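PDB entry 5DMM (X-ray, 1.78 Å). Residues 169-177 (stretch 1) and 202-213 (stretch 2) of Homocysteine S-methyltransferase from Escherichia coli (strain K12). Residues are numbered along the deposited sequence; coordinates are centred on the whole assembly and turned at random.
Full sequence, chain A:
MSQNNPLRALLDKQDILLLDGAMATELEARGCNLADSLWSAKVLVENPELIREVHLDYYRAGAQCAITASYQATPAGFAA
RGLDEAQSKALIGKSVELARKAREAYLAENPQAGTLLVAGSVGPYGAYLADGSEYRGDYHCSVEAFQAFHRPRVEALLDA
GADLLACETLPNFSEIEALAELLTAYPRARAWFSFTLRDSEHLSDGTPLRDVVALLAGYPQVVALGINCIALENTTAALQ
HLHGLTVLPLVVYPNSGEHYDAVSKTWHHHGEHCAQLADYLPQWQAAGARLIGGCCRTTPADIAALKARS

Stretch 1 (169-177) TLPNFSEIE
Stretch 2, residues 202-213: HLSDGTPLRDVV

Phe173 (chi1 t, chi2 47°) and Leu203 (chi1 -103°, between wells; chi2 t) form the apolar centre of a contact that buries 426 Å², both sides summed, with Phe173 CB 4.0 Å from Leu203 CD1. The same Leu203 CD1 meets Ile176 CD1 at 3.7 Å; Ile176 (m, t) points its CA-to-CB bond toward stretch 2 and also reaches Val212 (t), Ile176 CD1 to Val212 CG1 4.3 Å. Thr207 (chi1 m) lays its methyl over one face of the Phe173 ring, CG2 4.0 Å from the centroid and 17° off the normal, a CH-pi contact. The ring reaches the second helix obliquely, Phe173 CD1 lying 3.9 Å from Val212 CG2 and Phe173 CZ 3.7 Å from Asp211 O. Helices 173-177 and 209-213 run nearly parallel (10°), their axes 11.2 Å apart at closest, a gap bridged by Phe173 and Ile176 from the first helix and Val212 from the second.

Toward the loops, the CA atoms of Pro171 and Ser204 are 4.9 Å apart, those of Asn172 and Asp205 5.5 Å. Pro171 CB packs on Ser204 CB at 3.6 Å, and Asp205 N donates a weak bond to Pro171 O (3.1 Å, 133°). A type I turn, Leu203 to Gly206, closed by Gly206 N to Leu203 O (2.9 Å), carries Asp205; Gly206 follows at phi/psi 107/-14, where a CB would jam against the preceding carbonyl.

At the polar edge, Asp205 (chi1 p, chi2 -4°) joins both stretches: OD2 accepts from Phe173 N in a nearly straight bond (2.8 Å, 173°), while OD1 accepts from Thr207 N (3.0 Å) and Thr207 OG1 (2.8 Å). Asn172 (chi1 t) caps the first helix, its OD1 accepting from Glu175 N (2.8 Å) and Ser174 OG (2.7 Å). One water bridges the edge, donating to Asp205 OD2 (2.9 Å) and accepting from Ser174 N (3.3 Å).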

ATOM      1  N   THR A 169       4.781  -3.797   1.932  1.00 14.65           N
ATOM      2  CA  THR A 169       6.011  -3.827   2.719  1.00 16.63           C
ATOM      3  C   THR A 169       6.152  -5.168   3.464  1.00 18.80           C
ATOM      4  O   THR A 169       6.690  -5.231   4.573  1.00 18.37           O
ATOM      5  CB  THR A 169       6.061  -2.644   3.739  1.00 17.90           C
ATOM      6  OG1 THR A 169       5.407  -1.497   3.181  1.00 18.10           O
ATOM      7  CG2 THR A 169       7.496  -2.273   4.095  1.00 19.51           C
ATOM      8  N   LEU A 170       5.681  -6.238   2.832  1.00 16.06           N
ATOM      9  CA  LEU A 170       5.619  -7.564   3.458  1.00 17.30           C
ATOM     10  C   LEU A 170       6.944  -8.324   3.315  1.00 19.16           C
ATOM     11  O   LEU A 170       7.400  -8.547   2.206  1.00 17.46           O
ATOM     12  CB  LEU A 170       4.489  -8.383   2.831  1.00 18.07           C
ATOM     13  CG  LEU A 170       3.094  -7.746   2.756  1.00 16.02           C
ATOM     14  CD1 LEU A 170       2.152  -8.673   2.013  1.00 18.69           C
ATOM     15  CD2 LEU A 170       2.555  -7.432   4.143  1.00 18.07           C
ATOM     16  N   PRO A 171       7.550  -8.736   4.439  1.00 19.22           N
ATOM     17  CA  PRO A 171       8.870  -9.376   4.431  1.00 18.90           C
ATOM     18  C   PRO A 171       8.858 -10.870   4.731  1.00 21.51           C
ATOM     19  O   PRO A 171       9.895 -11.516   4.589  1.00 19.02           O
ATOM     20  CB  PRO A 171       9.586  -8.650   5.558  1.00 22.28           C
ATOM     21  CG  PRO A 171       8.468  -8.472   6.588  1.00 21.87           C
ATOM     22  CD  PRO A 171       7.176  -8.302   5.798  1.00 18.70           C
ATOM     23  N   ASN A 172       7.710 -11.386   5.163  1.00 20.84           N
ATOM     24  CA  ASN A 172       7.606 -12.702   5.782  1.00 19.67           C
ATOM     25  C   ASN A 172       6.596 -13.596   5.063  1.00 18.95           C
ATOM     26  O   ASN A 172       5.422 -13.244   4.924  1.00 17.86           O
ATOM     27  CB  ASN A 172       7.226 -12.530   7.262  1.00 19.73           C
ATOM     28  CG  ASN A 172       7.131 -13.846   8.005  1.00 21.25           C
ATOM     29  OD1 ASN A 172       6.181 -14.606   7.821  1.00 20.79           O
ATOM     30  ND2 ASN A 172       8.111 -14.109   8.872  1.00 22.91           N
ATOM     31  N   PHE A 173       7.068 -14.753   4.604  1.00 20.41           N
ATOM     32  CA  PHE A 173       6.273 -15.688   3.809  1.00 21.49           C
ATOM     33  C   PHE A 173       5.119 -16.296   4.587  1.00 19.50           C
ATOM     34  O   PHE A 173       4.006 -16.405   4.060  1.00 18.82           O
ATOM     35  CB  PHE A 173       7.178 -16.799   3.264  1.00 21.35           C
ATOM     36  CG  PHE A 173       6.523 -17.689   2.249  1.00 24.09           C
ATOM     37  CD1 PHE A 173       5.794 -17.161   1.199  1.00 26.36           C
ATOM     38  CD2 PHE A 173       6.677 -19.065   2.322  1.00 31.53           C
ATOM     39  CE1 PHE A 173       5.202 -17.995   0.247  1.00 27.41           C
ATOM     40  CE2 PHE A 173       6.091 -19.905   1.373  1.00 34.88           C
ATOM     41  CZ  PHE A 173       5.348 -19.365   0.338  1.00 28.20           C
ATOM     42  N   SER A 174       5.366 -16.697   5.832  1.00 21.83           N
ATOM     43  CA  SER A 174       4.304 -17.333   6.608  1.00 22.09           C
ATOM     44  C   SER A 174       3.176 -16.329   6.856  1.00 17.52           C
ATOM     45  O   SER A 174       2.003 -16.691   6.833  1.00 20.99           O
ATOM     46  CB  SER A 174       4.842 -17.904   7.931  1.00 24.76           C
ATOM     47  OG  SER A 174       5.201 -16.881   8.844  1.00 34.34           O
ATOM     48  N   GLU A 175       3.526 -15.058   7.043  1.00 16.66           N
ATOM     49  CA  GLU A 175       2.504 -14.022   7.215  1.00 17.07           C
ATOM     50  C   GLU A 175       1.755 -13.770   5.894  1.00 16.41           C
ATOM     51  O   GLU A 175       0.543 -13.563   5.883  1.00 16.11           O
ATOM     52  CB  GLU A 175       3.134 -12.729   7.741  1.00 17.74           C
ATOM     53  CG  GLU A 175       2.178 -11.539   7.781  1.00 15.46           C
ATOM     54  CD  GLU A 175       2.835 -10.273   8.298  1.00 17.84           C
ATOM     55  OE1 GLU A 175       4.069 -10.117   8.145  1.00 18.06           O
ATOM     56  OE2 GLU A 175       2.109  -9.433   8.869  1.00 18.14           O
ATOM     57  N   ILE A 176       2.471 -13.817   4.776  1.00 14.03           N
ATOM     58  CA  ILE A 176       1.832 -13.669   3.475  1.00 13.73           C
ATOM     59  C   ILE A 176       0.783 -14.767   3.263  1.00 17.03           C
ATOM     60  O   ILE A 176      -0.328 -14.488   2.801  1.00 17.21           O
ATOM     61  CB  ILE A 176       2.884 -13.674   2.339  1.00 16.80           C
ATOM     62  CG1 ILE A 176       3.655 -12.337   2.353  1.00 17.77           C
ATOM     63  CG2 ILE A 176       2.207 -13.901   0.996  1.00 16.60           C
ATOM     64  CD1 ILE A 176       4.941 -12.349   1.537  1.00 18.47           C
ATOM     65  N   GLU A 177       1.120 -16.007   3.620  1.00 19.28           N
ATOM     66  CA  GLU A 177       0.168 -17.119   3.541  1.00 20.46           C
ATOM     67  C   GLU A 177      -1.064 -16.882   4.410  1.00 15.72           C
ATOM     68  O   GLU A 177      -2.198 -17.051   3.965  1.00 18.23           O
ATOM     69  CB  GLU A 177       0.829 -18.431   3.976  1.00 23.40           C
ATOM     70  CG  GLU A 177       2.109 -18.774   3.255  1.00 30.07           C
ATOM     71  CD  GLU A 177       2.845 -19.935   3.901  1.00 35.10           C
ATOM     72  OE1 GLU A 177       2.217 -20.695   4.677  1.00 42.31           O
ATOM     73  OE2 GLU A 177       4.056 -20.087   3.633  1.00 41.80           O
ATOM     74  N   HIS A 202      14.708 -12.798  -3.788  1.00 22.67           N
ATOM     75  CA  HIS A 202      14.312 -13.357  -2.497  1.00 23.51           C
ATOM     76  C   HIS A 202      13.575 -12.352  -1.631  1.00 21.23           C
ATOM     77  O   HIS A 202      13.958 -11.194  -1.554  1.00 20.58           O
ATOM     78  CB  HIS A 202      15.535 -13.885  -1.730  1.00 24.59           C
ATOM     79  CG  HIS A 202      16.236 -15.020  -2.414  1.00 23.49           C
ATOM     80  ND1 HIS A 202      17.264 -14.827  -3.315  1.00 22.82           N
ATOM     81  CD2 HIS A 202      16.052 -16.359  -2.335  1.00 24.32           C
ATOM     82  CE1 HIS A 202      17.680 -15.998  -3.762  1.00 23.92           C
ATOM     83  NE2 HIS A 202      16.962 -16.945  -3.182  1.00 27.13           N
ATOM     84  N   LEU A 203      12.518 -12.822  -0.980  1.00 21.10           N
ATOM     85  CA  LEU A 203      11.877 -12.098   0.116  1.00 22.89           C
ATOM     86  C   LEU A 203      12.892 -11.709   1.175  1.00 22.10           C
ATOM     87  O   LEU A 203      13.924 -12.360   1.298  1.00 22.85           O
ATOM     88  CB  LEU A 203      10.799 -12.969   0.767  1.00 21.85           C
ATOM     89  CG  LEU A 203       9.313 -12.764   0.490  1.00 30.66           C
ATOM     90  CD1 LEU A 203       8.492 -13.405   1.627  1.00 23.31           C
ATOM     91  CD2 LEU A 203       8.985 -11.300   0.348  1.00 22.89           C
ATOM     92  N   SER A 204      12.585 -10.679   1.967  1.00 19.34           N
ATOM     93  CA  SER A 204      13.441 -10.281   3.080  1.00 19.61           C
ATOM     94  C   SER A 204      13.786 -11.461   4.004  1.00 23.87           C
ATOM     95  O   SER A 204      14.920 -11.562   4.473  1.00 24.97           O
ATOM     96  CB  SER A 204      12.779  -9.168   3.902  1.00 22.87           C
ATOM     97  OG  SER A 204      12.730  -7.945   3.181  1.00 24.17           O
ATOM     98  N   ASP A 205      12.825 -12.355   4.246  1.00 19.06           N
ATOM     99  CA  ASP A 205      13.054 -13.501   5.139  1.00 21.24           C
ATOM    100  C   ASP A 205      13.783 -14.675   4.474  1.00 24.47           C
ATOM    101  O   ASP A 205      13.986 -15.710   5.106  1.00 27.21           O
ATOM    102  CB  ASP A 205      11.735 -13.997   5.739  1.00 21.56           C
ATOM    103  CG  ASP A 205      10.853 -14.744   4.740  1.00 22.42           C
ATOM    104  OD1 ASP A 205      11.193 -14.836   3.541  1.00 23.48           O
ATOM    105  OD2 ASP A 205       9.787 -15.238   5.158  1.00 24.69           O
ATOM    106  N   GLY A 206      14.147 -14.522   3.203  1.00 25.35           N
ATOM    107  CA  GLY A 206      14.924 -15.541   2.513  1.00 23.27           C
ATOM    108  C   GLY A 206      14.179 -16.371   1.472  1.00 22.37           C
ATOM    109  O   GLY A 206      14.802 -17.059   0.663  1.00 24.07           O
ATOM    110  N   THR A 207      12.851 -16.307   1.481  1.00 23.77           N
ATOM    111  CA  THR A 207      12.031 -17.113   0.576  1.00 21.05           C
ATOM    112  C   THR A 207      12.256 -16.743  -0.892  1.00 23.31           C
ATOM    113  O   THR A 207      12.181 -15.581  -1.259  1.00 21.73           O
ATOM    114  CB  THR A 207      10.521 -16.954   0.901  1.00 24.18           C
ATOM    115  OG1 THR A 207      10.301 -17.183   2.295  1.00 23.88           O
ATOM    116  CG2 THR A 207       9.684 -17.940   0.087  1.00 23.14           C
ATOM    117  N   PRO A 208      12.521 -17.742  -1.741  1.00 22.66           N
ATOM    118  CA  PRO A 208      12.581 -17.475  -3.182  1.00 24.34           C
ATOM    119  C   PRO A 208      11.267 -16.872  -3.689  1.00 18.82           C
ATOM    120  O   PRO A 208      10.198 -17.352  -3.325  1.00 20.46           O
ATOM    121  CB  PRO A 208      12.821 -18.869  -3.787  1.00 23.27           C
ATOM    122  CG  PRO A 208      13.477 -19.645  -2.677  1.00 24.52           C
ATOM    123  CD  PRO A 208      12.798 -19.159  -1.429  1.00 21.86           C
ATOM    124  N   LEU A 209      11.342 -15.836  -4.517  1.00 22.05           N
ATOM    125  CA  LEU A 209      10.126 -15.206  -5.014  1.00 21.00           C
ATOM    126  C   LEU A 209       9.257 -16.159  -5.836  1.00 20.20           C
ATOM    127  O   LEU A 209       8.041 -15.993  -5.871  1.00 18.28           O
ATOM    128  CB  LEU A 209      10.466 -13.959  -5.829  1.00 22.15           C
ATOM    129  CG  LEU A 209      10.855 -12.742  -4.986  1.00 21.67           C
ATOM    130  CD1 LEU A 209      11.395 -11.623  -5.877  1.00 22.84           C
ATOM    131  CD2 LEU A 209       9.647 -12.268  -4.184  1.00 21.38           C
ATOM    132  N   ARG A 210       9.862 -17.158  -6.488  1.00 19.55           N
ATOM    133  CA  ARG A 210       9.072 -18.135  -7.226  1.00 23.28           C
ATOM    134  C   ARG A 210       8.070 -18.826  -6.290  1.00 20.81           C
ATOM    135  O   ARG A 210       6.946 -19.127  -6.689  1.00 21.68           O
ATOM    136  CB  ARG A 210       9.984 -19.169  -7.929  1.00 24.50           C
ATOM    137  CG  ARG A 210      10.655 -20.176  -7.003  1.00 26.51           C
ATOM    138  CD  ARG A 210      11.557 -21.163  -7.772  1.00 26.44           C
ATOM    139  NE  ARG A 210      12.940 -20.697  -7.740  1.00 39.98           N
ATOM    140  CZ  ARG A 210      13.846 -21.108  -6.859  1.00 33.67           C
ATOM    141  NH1 ARG A 210      15.075 -20.613  -6.889  1.00 41.70           N
ATOM    142  NH2 ARG A 210      13.519 -22.022  -5.957  1.00 29.18           N
ATOM    143  N   ASP A 211       8.465 -19.048  -5.037  1.00 20.19           N
ATOM    144  CA  ASP A 211       7.588 -19.694  -4.065  1.00 23.77           C
ATOM    145  C   ASP A 211       6.456 -18.766  -3.615  1.00 21.75           C
ATOM    146  O   ASP A 211       5.337 -19.225  -3.352  1.00 22.27           O
ATOM    147  CB  ASP A 211       8.384 -20.167  -2.843  1.00 24.16           C
ATOM    148  CG  ASP A 211       9.391 -21.250  -3.188  1.00 28.02           C
ATOM    149  OD1 ASP A 211       9.168 -21.954  -4.188  1.00 25.08           O
ATOM    150  OD2 ASP A 211      10.395 -21.401  -2.463  1.00 33.51           O
ATOM    151  N   VAL A 212       6.750 -17.472  -3.526  1.00 22.31           N
ATOM    152  CA  VAL A 212       5.740 -16.495  -3.118  1.00 20.00           C
ATOM    153  C   VAL A 212       4.697 -16.367  -4.216  1.00 19.76           C
ATOM    154  O   VAL A 212       3.498 -16.408  -3.954  1.00 19.53           O
ATOM    155  CB  VAL A 212       6.360 -15.122  -2.816  1.00 21.85           C
ATOM    156  CG1 VAL A 212       5.280 -14.144  -2.338  1.00 21.84           C
ATOM    157  CG2 VAL A 212       7.460 -15.256  -1.761  1.00 20.39           C
ATOM    158  N   VAL A 213       5.164 -16.233  -5.454  1.00 19.44           N
ATOM    159  CA  VAL A 213       4.282 -16.101  -6.604  1.00 18.06           C
ATOM    160  C   VAL A 213       3.427 -17.352  -6.769  1.00 23.27           C
ATOM    161  O   VAL A 213       2.225 -17.267  -7.012  1.00 20.71           O
ATOM    162  CB  VAL A 213       5.086 -15.846  -7.910  1.00 17.72           C
ATOM    163  CG1 VAL A 213       4.176 -15.924  -9.124  1.00 23.31           C
ATOM    164  CG2 VAL A 213       5.800 -14.506  -7.851  1.00 24.42           C
TER
HETATM  165  O   HOH W   1       8.409 -17.147   6.895  1.00 25.63           O